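Local coordinates for extracellular solute-binding protein family 1 (PDB 5IXP) that probably binds a solute, perhaps a sugar, outside the cell and delivers it to an ABC transporter for import, at residues Q180-S184 against I359-F363; W201-V205 against A366-V370; D133-V137 against W257-D261; A138-W144 against A260-G266. All blocks are in the same frame, centred on the assembly; numbering follows the deposited sequence. Where two conformers were deposited one is given.

Contact 1 of 4, residues Q180-S184 against I359-F363; sequences QAYYS and INQVF
With CG of Y182 anti to its carbonyl carbon (chi1 -55°), the phenol ring points at helix 356-371, where I359 sets CG2 anti to the backbone N, which directs that methyl at the ring. The contact illustrates how a periplasmic-binding-protein fold seats an irregular loop, between helices 167-175 and 195-209, on a helix from the C-terminal part of the chain. The methyl sits almost centrally over one face of the ring, a CH-pi contact with I359 CG2 3.6 Å from the Y182 centroid and 13° off the normal. A181 CB of the same loop lies over the opposite face, nearer the rim. F363 adds a nearly parallel ring, 20° between planes, but slid so far that the rings barely overlap, Y182 CE1 meeting F363 CD2 and CE2 at 3.5 Å. Y183 reaches the same isoleucine at its other end, where CD1 comes close to the phenol oxygen, itself hydrogen-bonded to the backbone N of R355. The polar end of Y182 is buried but satisfied by N360, whose OD1 also accepts from W171 NE1. A phenylalanine in place of Y182 would probably keep the ring packing but leave N360 OD1 without one of its donors. Y182 OH donates to N360 OD1 at 2.7 Å, in the carbonyl plane and on a lone pair.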
loop_
_atom_site.group_PDB
_atom_site.type_symbol
_atom_site.label_atom_id
_atom_site.label_comp_id
_atom_site.label_asym_id
_atom_site.label_seq_id
_atom_site.Cartn_x
_atom_site.Cartn_y
_atom_site.Cartn_z
ATOM N N GLN A 180 1.104 10.865 13.564
ATOM C CA GLN A 180 0.514 11.909 12.749
ATOM C C GLN A 180 1.528 12.358 11.713
ATOM O O GLN A 180 2.739 12.344 11.947
ATOM C CB GLN A 180 0.038 13.104 13.583
ATOM C CG GLN A 180 1.132 14.015 14.033
ATOM C CD GLN A 180 0.623 15.050 14.993
ATOM O OE1 GLN A 180 -0.458 14.897 15.567
ATOM N NE2 GLN A 180 1.395 16.113 15.183
ATOM N N ALA A 181 1.015 12.730 10.550
ATOM C CA ALA A 181 1.882 13.231 9.499
ATOM C C ALA A 181 1.473 14.660 9.182
ATOM O O ALA A 181 2.076 15.612 9.677
ATOM C CB ALA A 181 1.810 12.335 8.256
ATOM N N TYR A 182 0.420 14.822 8.397
ATOM C CA TYR A 182 0.032 16.151 7.964
ATOM C C TYR A 182 -1.155 16.719 8.726
ATOM O O TYR A 182 -1.345 17.943 8.713
ATOM C CB TYR A 182 -0.279 16.127 6.467
ATOM C CG TYR A 182 0.859 15.578 5.644
ATOM C CD1 TYR A 182 2.155 16.090 5.773
ATOM C CD2 TYR A 182 0.653 14.540 4.748
ATOM C CE1 TYR A 182 3.204 15.584 5.015
ATOM C CE2 TYR A 182 1.698 14.028 3.985
ATOM C CZ TYR A 182 2.969 14.551 4.119
ATOM O OH TYR A 182 3.999 14.043 3.355
ATOM N N TYR A 183 -1.945 15.879 9.396
ATOM C CA TYR A 183 -3.208 16.319 9.964
ATOM C C TYR A 183 -3.345 15.906 11.418
ATOM O O TYR A 183 -2.902 14.830 11.826
ATOM C CB TYR A 183 -4.399 15.751 9.189
ATOM C CG TYR A 183 -4.651 16.400 7.850
ATOM C CD1 TYR A 183 -5.461 17.520 7.745
ATOM C CD2 TYR A 183 -4.080 15.887 6.688
ATOM C CE1 TYR A 183 -5.705 18.112 6.519
ATOM C CE2 TYR A 183 -4.317 16.471 5.454
ATOM C CZ TYR A 183 -5.133 17.583 5.375
ATOM O OH TYR A 183 -5.380 18.169 4.152
ATOM N N SER A 184 -3.986 16.777 12.191
ATOM C CA SER A 184 -4.564 16.369 13.457
ATOM C C SER A 184 -5.827 15.547 13.209
ATOM O O SER A 184 -6.345 15.469 12.090
ATOM C CB SER A 184 -4.910 17.584 14.311
ATOM O OG SER A 184 -6.140 18.153 13.879
ATOM N N ILE A 359 -0.902 17.129 -0.416
ATOM C CA ILE A 359 0.178 17.583 0.459
ATOM C C ILE A 359 1.384 16.669 0.322
ATOM O O ILE A 359 2.527 17.126 0.184
ATOM C CB ILE A 359 -0.302 17.648 1.922
ATOM C CG1 ILE A 359 -1.404 18.688 2.097
ATOM C CG2 ILE A 359 0.874 17.903 2.882
ATOM C CD1 ILE A 359 -2.071 18.619 3.476
ATOM N N ASN A 360 1.153 15.357 0.385
ATOM C CA ASN A 360 2.267 14.425 0.288
ATOM C C ASN A 360 3.030 14.599 -1.018
ATOM O O ASN A 360 4.255 14.439 -1.044
ATOM C CB ASN A 360 1.777 12.986 0.423
ATOM C CG ASN A 360 2.920 12.019 0.582
ATOM O OD1 ASN A 360 3.723 12.164 1.498
ATOM N ND2 ASN A 360 3.010 11.031 -0.314
ATOM N N GLN A 361 2.326 14.946 -2.099
ATOM C CA GLN A 361 2.971 15.105 -3.398
ATOM C C GLN A 361 4.015 16.216 -3.373
ATOM O O GLN A 361 5.082 16.087 -3.987
ATOM C CB GLN A 361 1.911 15.379 -4.468
ATOM C CG GLN A 361 2.444 15.393 -5.888
ATOM C CD GLN A 361 1.354 15.582 -6.932
ATOM O OE1 GLN A 361 0.294 14.952 -6.874
ATOM N NE2 GLN A 361 1.611 16.457 -7.896
ATOM N N VAL A 362 3.738 17.316 -2.671
ATOM C CA VAL A 362 4.718 18.400 -2.638
ATOM C C VAL A 362 5.939 17.979 -1.824
ATOM O O VAL A 362 7.074 18.327 -2.171
ATOM C CB VAL A 362 4.106 19.728 -2.140
ATOM C CG1 VAL A 362 2.690 19.921 -2.666
ATOM C CG2 VAL A 362 4.172 19.874 -0.633
ATOM N N PHE A 363 5.740 17.185 -0.761
ATOM C CA PHE A 363 6.884 16.720 0.018
ATOM C C PHE A 363 7.724 15.726 -0.773
ATOM O O PHE A 363 8.960 15.779 -0.729
ATOM C CB PHE A 363 6.430 16.102 1.342
ATOM C CG PHE A 363 6.126 17.115 2.408
ATOM C CD1 PHE A 363 7.145 17.644 3.191
ATOM C CD2 PHE A 363 4.825 17.552 2.619
ATOM C CE1 PHE A 363 6.876 18.580 4.171
ATOM C CE2 PHE A 363 4.544 18.489 3.600
ATOM C CZ PHE A 363 5.575 19.004 4.380
#

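Contact 2 of 4, residues W201-V205 against A366-V370; sequences WDQIV and ALARV
W201 reaches across to helix 356-371 with the outer rim of its indole, the largest bump in a helix-helix packing contact between helices 195-209 and 356-371. The two segments run roughly parallel, at 27°, with axes 11.3 Å apart, a wide spacing that large side chains bridge. Swung out by a chi1 of 173°, the six-membered ring enters the hollow formed by A366, L367 and V370. Because A366 offers only a methyl, the ring edge can come down on the backbone: A366 CB lies 3.8 Å and L367 N 3.7 Å from W201 CH2. On one side of the hollow L367 stands alongside the indole, CB against CZ3 and CD1 over a face, off centre. V205, one turn on from W201, places CG2 over the ring too, toward its rim, so the indole is braced from within its own helix. The return bump is L367, whose branches part: CD1 packs on V205 CG2 at 4.0 Å, while CD2 touches I204 CG2, whose side chain crosses that of L367 at about a right angle. V370 closes the far end with its two methyls divided between W201 and V205. Beyond the pair, W381 of helix 377-392 meets the indole ring, and S377 OG accepts from W201 NE1. At the C-terminal end of the interface V205 CG2 lies 4.2 Å from V370 CG1.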
loop_
_atom_site.group_PDB
_atom_site.type_symbol
_atom_site.label_atom_id
_atom_site.label_comp_id
_atom_site.label_asym_id
_atom_site.label_seq_id
_atom_site.Cartn_x
_atom_site.Cartn_y
_atom_site.Cartn_z
ATOM N N TRP A 201 12.436 13.445 7.467
ATOM C CA TRP A 201 13.122 14.093 6.352
ATOM C C TRP A 201 14.632 14.116 6.579
ATOM O O TRP A 201 15.412 13.699 5.711
ATOM C CB TRP A 201 12.566 15.514 6.192
ATOM C CG TRP A 201 13.274 16.407 5.196
ATOM C CD1 TRP A 201 14.403 17.158 5.414
ATOM C CD2 TRP A 201 12.861 16.689 3.852
ATOM N NE1 TRP A 201 14.729 17.867 4.278
ATOM C CE2 TRP A 201 13.798 17.602 3.307
ATOM C CE3 TRP A 201 11.793 16.259 3.053
ATOM C CZ2 TRP A 201 13.698 18.089 1.994
ATOM C CZ3 TRP A 201 11.698 16.736 1.747
ATOM C CH2 TRP A 201 12.647 17.640 1.231
ATOM N N ASP A 202 15.063 14.587 7.753
ATOM C CA ASP A 202 16.496 14.713 8.009
ATOM C C ASP A 202 17.202 13.369 7.906
ATOM O O ASP A 202 18.310 13.281 7.362
ATOM C CB ASP A 202 16.748 15.331 9.383
ATOM C CG ASP A 202 16.438 16.810 9.419
ATOM O OD1 ASP A 202 16.352 17.429 8.342
ATOM O OD2 ASP A 202 16.290 17.356 10.522
ATOM N N GLN A 203 16.576 12.309 8.425
ATOM C CA GLN A 203 17.230 11.004 8.431
ATOM C C GLN A 203 17.370 10.442 7.017
ATOM O O GLN A 203 18.397 9.835 6.684
ATOM C CB GLN A 203 16.457 10.044 9.336
ATOM C CG GLN A 203 17.168 8.742 9.619
ATOM C CD GLN A 203 16.514 7.966 10.760
ATOM O OE1 GLN A 203 15.325 8.128 11.032
ATOM N NE2 GLN A 203 17.299 7.134 11.442
ATOM N N ILE A 204 16.351 10.624 6.170
ATOM C CA ILE A 204 16.464 10.156 4.793
ATOM C C ILE A 204 17.451 11.010 4.014
ATOM O O ILE A 204 18.237 10.492 3.212
ATOM C CB ILE A 204 15.086 10.139 4.114
ATOM C CG1 ILE A 204 14.170 9.202 4.877
ATOM C CG2 ILE A 204 15.203 9.692 2.651
ATOM C CD1 ILE A 204 12.753 9.234 4.364
ATOM N N VAL A 205 17.413 12.332 4.208
ATOM C CA VAL A 205 18.387 13.189 3.537
ATOM C C VAL A 205 19.805 12.784 3.926
ATOM O O VAL A 205 20.695 12.684 3.070
ATOM C CB VAL A 205 18.109 14.671 3.849
ATOM C CG1 VAL A 205 19.279 15.534 3.406
ATOM C CG2 VAL A 205 16.820 15.120 3.153
ATOM N N ALA A 366 9.723 17.480 -3.441
ATOM C CA ALA A 366 10.869 18.151 -2.841
ATOM C C ALA A 366 11.964 17.154 -2.487
ATOM O O ALA A 366 13.149 17.401 -2.743
ATOM C CB ALA A 366 10.426 18.937 -1.606
ATOM N N LEU A 367 11.589 16.015 -1.901
ATOM C CA LEU A 367 12.599 15.034 -1.529
ATOM C C LEU A 367 13.295 14.468 -2.766
ATOM O O LEU A 367 14.508 14.232 -2.744
ATOM C CB LEU A 367 11.971 13.925 -0.686
ATOM C CG LEU A 367 12.949 12.877 -0.152
ATOM C CD1 LEU A 367 14.085 13.534 0.624
ATOM C CD2 LEU A 367 12.195 11.875 0.722
ATOM N N ALA A 368 12.549 14.271 -3.859
ATOM C CA ALA A 368 13.160 13.797 -5.096
ATOM C C ALA A 368 14.173 14.803 -5.629
ATOM O O ALA A 368 15.221 14.416 -6.158
ATOM C CB ALA A 368 12.085 13.509 -6.148
ATOM N N ARG A 369 13.879 16.101 -5.505
ATOM C CA ARG A 369 14.841 17.110 -5.947
ATOM C C ARG A 369 16.130 17.034 -5.136
ATOM O O ARG A 369 17.225 17.179 -5.687
ATOM C CB ARG A 369 14.226 18.507 -5.867
ATOM C CG ARG A 369 13.130 18.766 -6.918
ATOM C CD ARG A 369 12.750 20.243 -6.989
ATOM N NE ARG A 369 12.269 20.773 -5.711
ATOM C CZ ARG A 369 10.996 20.781 -5.322
ATOM N NH1 ARG A 369 10.044 20.269 -6.103
ATOM N NH2 ARG A 369 10.672 21.300 -4.142
ATOM N N VAL A 370 16.024 16.786 -3.828
ATOM C CA VAL A 370 17.222 16.576 -3.014
ATOM C C VAL A 370 17.952 15.319 -3.460
ATOM O O VAL A 370 19.176 15.322 -3.646
ATOM C CB VAL A 370 16.864 16.494 -1.521
ATOM C CG1 VAL A 370 18.119 16.219 -0.710
ATOM C CG2 VAL A 370 16.199 17.777 -1.060
#

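Contact 3 of 4, residues D133-V137 against W257-D261; sequences DRAEV and WDVAD
R134 bends its chain at chi3 (67°) and turns the side of its guanidinium to D258, joining the first turn of helix 134-138 to strand 257-260 at the margin of the mixed sheet. The grip is a side-on salt bridge to a single oxygen: R134 NE donates to D258 OD1 over 3.0 Å and R134 NH1 to the same OD1 over 2.9 Å, with the guanidinium and carboxylate planes 70° apart. NH1 meets the syn lone pair of OD1, whereas NE comes in on the same side but 30° out of the carboxylate plane. On its anti side OD1 also accepts from its neighbour's backbone, V259 N, making three bonds to one atom. The other oxygen, OD2, takes R122 NH1, N331 ND2 and a water that accepts from R134 N. A second water accepts from D261 N at 2.8 Å and donates weakly to R134 O. D133 caps the helix, its OD1 accepting from A135 N. Beside these polar links V137 CG1 rests 3.9 Å from A260 CB. Two arginines thus face one buried aspartate, which probably stabilises its ionised form, and bonds to both of its oxygens are likely to hold the carboxylate against rotation.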
loop_
_atom_site.group_PDB
_atom_site.type_symbol
_atom_site.label_atom_id
_atom_site.label_comp_id
_atom_site.label_asym_id
_atom_site.label_seq_id
_atom_site.Cartn_x
_atom_site.Cartn_y
_atom_site.Cartn_z
ATOM N N ASP A 133 21.210 -15.357 5.438
ATOM C CA ASP A 133 20.043 -16.096 5.894
ATOM C C ASP A 133 18.967 -15.115 6.337
ATOM O O ASP A 133 19.240 -14.202 7.120
ATOM C CB ASP A 133 20.429 -17.007 7.054
ATOM C CG ASP A 133 19.296 -17.925 7.478
ATOM O OD1 ASP A 133 18.294 -17.435 8.042
ATOM O OD2 ASP A 133 19.420 -19.146 7.265
ATOM N N ARG A 134 17.736 -15.313 5.850
ATOM C CA ARG A 134 16.687 -14.333 6.133
ATOM C C ARG A 134 16.403 -14.208 7.630
ATOM O O ARG A 134 15.977 -13.142 8.087
ATOM C CB ARG A 134 15.402 -14.672 5.356
ATOM C CG ARG A 134 14.639 -15.898 5.829
ATOM C CD ARG A 134 13.357 -16.113 5.005
ATOM N NE ARG A 134 13.668 -16.458 3.617
ATOM C CZ ARG A 134 13.853 -17.698 3.171
ATOM N NH1 ARG A 134 14.150 -17.904 1.894
ATOM N NH2 ARG A 134 13.739 -18.736 3.996
ATOM N N ALA A 135 16.641 -15.269 8.413
ATOM C CA ALA A 135 16.440 -15.149 9.855
ATOM C C ALA A 135 17.496 -14.253 10.489
ATOM O O ALA A 135 17.198 -13.511 11.433
ATOM C CB ALA A 135 16.435 -16.532 10.510
ATOM N N GLU A 136 18.720 -14.286 9.969
ATOM C CA GLU A 136 19.758 -13.388 10.464
ATOM C C GLU A 136 19.584 -11.972 9.928
ATOM O O GLU A 136 19.824 -10.997 10.654
ATOM C CB GLU A 136 21.133 -13.930 10.083
ATOM C CG GLU A 136 21.457 -15.277 10.717
ATOM C CD GLU A 136 21.610 -15.180 12.224
ATOM O OE1 GLU A 136 21.910 -14.076 12.720
ATOM O OE2 GLU A 136 21.439 -16.208 12.912
ATOM N N VAL A 137 19.195 -11.837 8.657
ATOM C CA VAL A 137 18.980 -10.509 8.079
ATOM C C VAL A 137 17.877 -9.771 8.827
ATOM O O VAL A 137 17.975 -8.560 9.073
ATOM C CB VAL A 137 18.673 -10.630 6.572
ATOM C CG1 VAL A 137 18.167 -9.296 5.996
ATOM C CG2 VAL A 137 19.921 -11.102 5.815
ATOM N N TRP A 257 17.727 -12.866 -4.985
ATOM C CA TRP A 257 16.786 -12.169 -4.118
ATOM C C TRP A 257 16.270 -13.071 -3.002
ATOM O O TRP A 257 16.137 -14.290 -3.163
ATOM C CB TRP A 257 15.593 -11.626 -4.916
ATOM C CG TRP A 257 15.853 -10.350 -5.667
ATOM C CD1 TRP A 257 16.127 -10.221 -7.001
ATOM C CD2 TRP A 257 15.838 -9.022 -5.128
ATOM N NE1 TRP A 257 16.290 -8.885 -7.323
ATOM C CE2 TRP A 257 16.114 -8.134 -6.191
ATOM C CE3 TRP A 257 15.620 -8.497 -3.845
ATOM C CZ2 TRP A 257 16.181 -6.753 -6.012
ATOM C CZ3 TRP A 257 15.688 -7.133 -3.669
ATOM C CH2 TRP A 257 15.964 -6.272 -4.749
ATOM N N ASP A 258 15.991 -12.450 -1.857
ATOM C CA ASP A 258 15.346 -13.108 -0.731
ATOM C C ASP A 258 14.450 -12.081 -0.054
ATOM O O ASP A 258 14.449 -10.897 -0.407
ATOM C CB ASP A 258 16.368 -13.689 0.257
ATOM C CG ASP A 258 15.874 -14.965 0.942
ATOM O OD1 ASP A 258 14.644 -15.106 1.172
ATOM O OD2 ASP A 258 16.728 -15.831 1.245
ATOM N N VAL A 259 13.679 -12.529 0.925
ATOM C CA VAL A 259 12.844 -11.606 1.679
ATOM C C VAL A 259 12.942 -11.960 3.151
ATOM O O VAL A 259 12.913 -13.136 3.530
ATOM C CB VAL A 259 11.383 -11.607 1.178
ATOM C CG1 VAL A 259 10.790 -12.984 1.258
ATOM C CG2 VAL A 259 10.550 -10.610 1.967
ATOM N N ALA A 260 13.103 -10.929 3.971
ATOM C CA ALA A 260 13.276 -11.046 5.410
ATOM C C ALA A 260 11.973 -10.696 6.121
ATOM O O ALA A 260 11.293 -9.735 5.753
ATOM C CB ALA A 260 14.406 -10.133 5.897
ATOM N N ASP A 261 11.636 -11.479 7.149
ATOM C CA ASP A 261 10.385 -11.318 7.888
ATOM C C ASP A 261 10.559 -10.214 8.930
ATOM O O ASP A 261 10.681 -10.456 10.133
ATOM C CB ASP A 261 9.998 -12.642 8.536
ATOM C CG ASP A 261 8.627 -12.602 9.208
ATOM O OD1 ASP A 261 7.953 -11.549 9.200
ATOM O OD2 ASP A 261 8.227 -13.641 9.762
HETATM O O HOH W 1 13.260 -13.559 8.103
HETATM O O HOH W 2 17.198 -17.048 3.673
#

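Contact 4 of 4, residues A138-W144 against A260-G266; sequences AKLFPDW and ADVFPGG
The indole of W144 carries P264 CB over one face, 16° from the normal of the six-membered ring and 3.6 Å from its centroid. An edge of the same indole turns to the face of F263 in an offset edge-to-face pair, planes 89° apart and W144 CZ2 3.9 Å from F263 CE2. F263 has P264 CD over a face, off centre, so the proline fills the angle between the two perpendicular rings. F141 presents its own edge to V262, CD2 against CG1 at 4.0 Å. The contact joins two loops of the binding-protein fold: one leads into helix 144-157, with D143 as N-cap, and the other, between strands 257-260 and 269-276, makes a type II turn from F263 to G266. V262 puts CG2 anti to the backbone N, where it lies 3.4 Å from A138 O. W144 NE1 is hydrogen-bonded to Q177 OE1. With an alanine at W144, P264 is likely to lose its covering face, F263 its edge-on partner and Q177 OE1 the indole N-H. The direct hydrogen bond across is G265 N to P142 O, 2.9 Å and 164° at the hydrogen, the donor tilted out of the carbonyl plane. Positive phi at G265 would jam a side chain against the preceding carbonyl, so glycine lets the turn present this N-H, and polar and apolar ties together fasten two irregular loops.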
loop_
_atom_site.group_PDB
_atom_site.type_symbol
_atom_site.label_atom_id
_atom_site.label_comp_id
_atom_site.label_asym_id
_atom_site.label_seq_id
_atom_site.Cartn_x
_atom_site.Cartn_y
_atom_site.Cartn_z
ATOM N N ALA A 138 16.819 -10.489 9.216
ATOM C CA ALA A 138 15.722 -9.870 9.956
ATOM C C ALA A 138 16.209 -9.155 11.213
ATOM O O ALA A 138 15.629 -8.137 11.609
ATOM C CB ALA A 138 14.668 -10.926 10.314
ATOM N N LYS A 139 17.269 -9.662 11.851
ATOM C CA LYS A 139 17.768 -9.028 13.068
ATOM C C LYS A 139 18.485 -7.713 12.802
ATOM O O LYS A 139 18.688 -6.942 13.741
ATOM C CB LYS A 139 18.709 -9.973 13.811
ATOM C CG LYS A 139 18.098 -11.315 14.171
ATOM C CD LYS A 139 19.153 -12.220 14.800
ATOM C CE LYS A 139 18.620 -13.616 15.028
ATOM N NZ LYS A 139 19.679 -14.512 15.575
ATOM N N LEU A 140 18.866 -7.435 11.555
ATOM C CA LEU A 140 19.547 -6.184 11.237
ATOM C C LEU A 140 18.624 -4.973 11.244
ATOM O O LEU A 140 19.105 -3.850 11.437
ATOM C CB LEU A 140 20.194 -6.266 9.858
ATOM C CG LEU A 140 21.372 -7.187 9.609
ATOM C CD1 LEU A 140 21.735 -7.101 8.131
ATOM C CD2 LEU A 140 22.533 -6.766 10.480
ATOM N N PHE A 141 17.327 -5.161 11.015
ATOM C CA PHE A 141 16.458 -4.030 10.674
ATOM C C PHE A 141 15.294 -3.785 11.625
ATOM O O PHE A 141 14.179 -3.554 11.143
ATOM C CB PHE A 141 15.834 -4.233 9.290
ATOM C CG PHE A 141 16.814 -4.550 8.215
ATOM C CD1 PHE A 141 18.061 -3.943 8.191
ATOM C CD2 PHE A 141 16.488 -5.463 7.220
ATOM C CE1 PHE A 141 18.969 -4.242 7.192
ATOM C CE2 PHE A 141 17.389 -5.758 6.216
ATOM C CZ PHE A 141 18.638 -5.150 6.208
ATOM N N PRO A 142 15.470 -3.793 12.948
ATOM C CA PRO A 142 14.292 -3.573 13.804
ATOM C C PRO A 142 13.709 -2.173 13.662
ATOM O O PRO A 142 12.493 -1.995 13.818
ATOM C CB PRO A 142 14.831 -3.835 15.218
ATOM C CG PRO A 142 16.263 -3.483 15.136
ATOM C CD PRO A 142 16.698 -3.948 13.752
ATOM N N ASP A 143 14.535 -1.185 13.326
ATOM C CA ASP A 143 14.095 0.196 13.223
ATOM C C ASP A 143 14.858 0.869 12.089
ATOM O O ASP A 143 15.821 0.318 11.546
ATOM C CB ASP A 143 14.294 0.941 14.544
ATOM C CG ASP A 143 15.674 0.747 15.118
ATOM O OD1 ASP A 143 16.666 0.952 14.402
ATOM O OD2 ASP A 143 15.774 0.384 16.301
ATOM N N TRP A 144 14.426 2.083 11.740
ATOM C CA TRP A 144 15.010 2.743 10.577
ATOM C C TRP A 144 16.455 3.146 10.834
ATOM O O TRP A 144 17.295 3.083 9.928
ATOM C CB TRP A 144 14.152 3.944 10.167
ATOM C CG TRP A 144 12.848 3.477 9.599
ATOM C CD1 TRP A 144 11.621 3.484 10.214
ATOM C CD2 TRP A 144 12.656 2.865 8.322
ATOM N NE1 TRP A 144 10.676 2.929 9.382
ATOM C CE2 TRP A 144 11.286 2.537 8.217
ATOM C CE3 TRP A 144 13.511 2.560 7.255
ATOM C CZ2 TRP A 144 10.748 1.924 7.076
ATOM C CZ3 TRP A 144 12.984 1.949 6.128
ATOM C CH2 TRP A 144 11.613 1.641 6.042
ATOM N N ALA A 260 13.103 -10.929 3.971
ATOM C CA ALA A 260 13.276 -11.046 5.410
ATOM C C ALA A 260 11.973 -10.696 6.121
ATOM O O ALA A 260 11.293 -9.735 5.753
ATOM C CB ALA A 260 14.406 -10.133 5.897
ATOM N N ASP A 261 11.636 -11.479 7.149
ATOM C CA ASP A 261 10.385 -11.318 7.888
ATOM C C ASP A 261 10.559 -10.214 8.930
ATOM O O ASP A 261 10.681 -10.456 10.133
ATOM C CB ASP A 261 9.998 -12.642 8.536
ATOM C CG ASP A 261 8.627 -12.602 9.208
ATOM O OD1 ASP A 261 7.953 -11.549 9.200
ATOM O OD2 ASP A 261 8.227 -13.641 9.762
ATOM N N VAL A 262 10.568 -8.973 8.439
ATOM C CA VAL A 262 10.872 -7.816 9.275
ATOM C C VAL A 262 10.389 -6.586 8.535
ATOM O O VAL A 262 10.296 -6.583 7.303
ATOM C CB VAL A 262 12.391 -7.722 9.588
ATOM C CG1 VAL A 262 13.170 -7.363 8.324
ATOM C CG2 VAL A 262 12.675 -6.689 10.680
ATOM N N PHE A 263 10.072 -5.534 9.292
ATOM C CA PHE A 263 9.889 -4.239 8.672
ATOM C C PHE A 263 10.367 -3.219 9.698
ATOM O O PHE A 263 9.926 -3.271 10.858
ATOM C CB PHE A 263 8.445 -3.940 8.253
ATOM C CG PHE A 263 8.341 -2.805 7.281
ATOM C CD1 PHE A 263 8.761 -2.973 5.964
ATOM C CD2 PHE A 263 7.852 -1.572 7.675
ATOM C CE1 PHE A 263 8.685 -1.935 5.054
ATOM C CE2 PHE A 263 7.772 -0.518 6.762
ATOM C CZ PHE A 263 8.191 -0.706 5.453
ATOM N N PRO A 264 11.265 -2.313 9.323
ATOM C CA PRO A 264 11.775 -1.342 10.297
ATOM C C PRO A 264 10.632 -0.540 10.898
ATOM O O PRO A 264 9.754 -0.051 10.183
ATOM C CB PRO A 264 12.720 -0.463 9.465
ATOM C CG PRO A 264 13.079 -1.303 8.271
ATOM C CD PRO A 264 11.826 -2.099 7.980
ATOM N N GLY A 265 10.637 -0.426 12.229
ATOM C CA GLY A 265 9.580 0.259 12.938
ATOM C C GLY A 265 8.409 -0.614 13.321
ATOM O O GLY A 265 7.501 -0.135 14.006
ATOM N N GLY A 266 8.399 -1.876 12.907
ATOM C CA GLY A 266 7.341 -2.785 13.298
ATOM C C GLY A 266 6.613 -3.398 12.120
ATOM O O GLY A 266 6.744 -4.600 11.861
HETATM O O HOH W 3 10.740 -4.268 13.924
#

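Along the chain the first segments run in the order of contacts 3, 4, 1 and 2; the partners of contacts 3 and 4 follow near residue 260, and those of contacts 1 and 2 lie on helix 356-371. Contacts 1 and 2, with centres about 14 Å apart, touch where F363 O meets W201 CZ3. Contacts 3 and 4, with centres about 10 Å apart, share A260, the last residue of strand 257-260, and D261 just after it. The two groups are separate, the centres of contacts 1 and 3 lying about 32 Å apart, yet W144 of contact 4 packs on Q203 of contact 2. Sequence-distant segments are thus tied together from sheet margin to C-terminal helices.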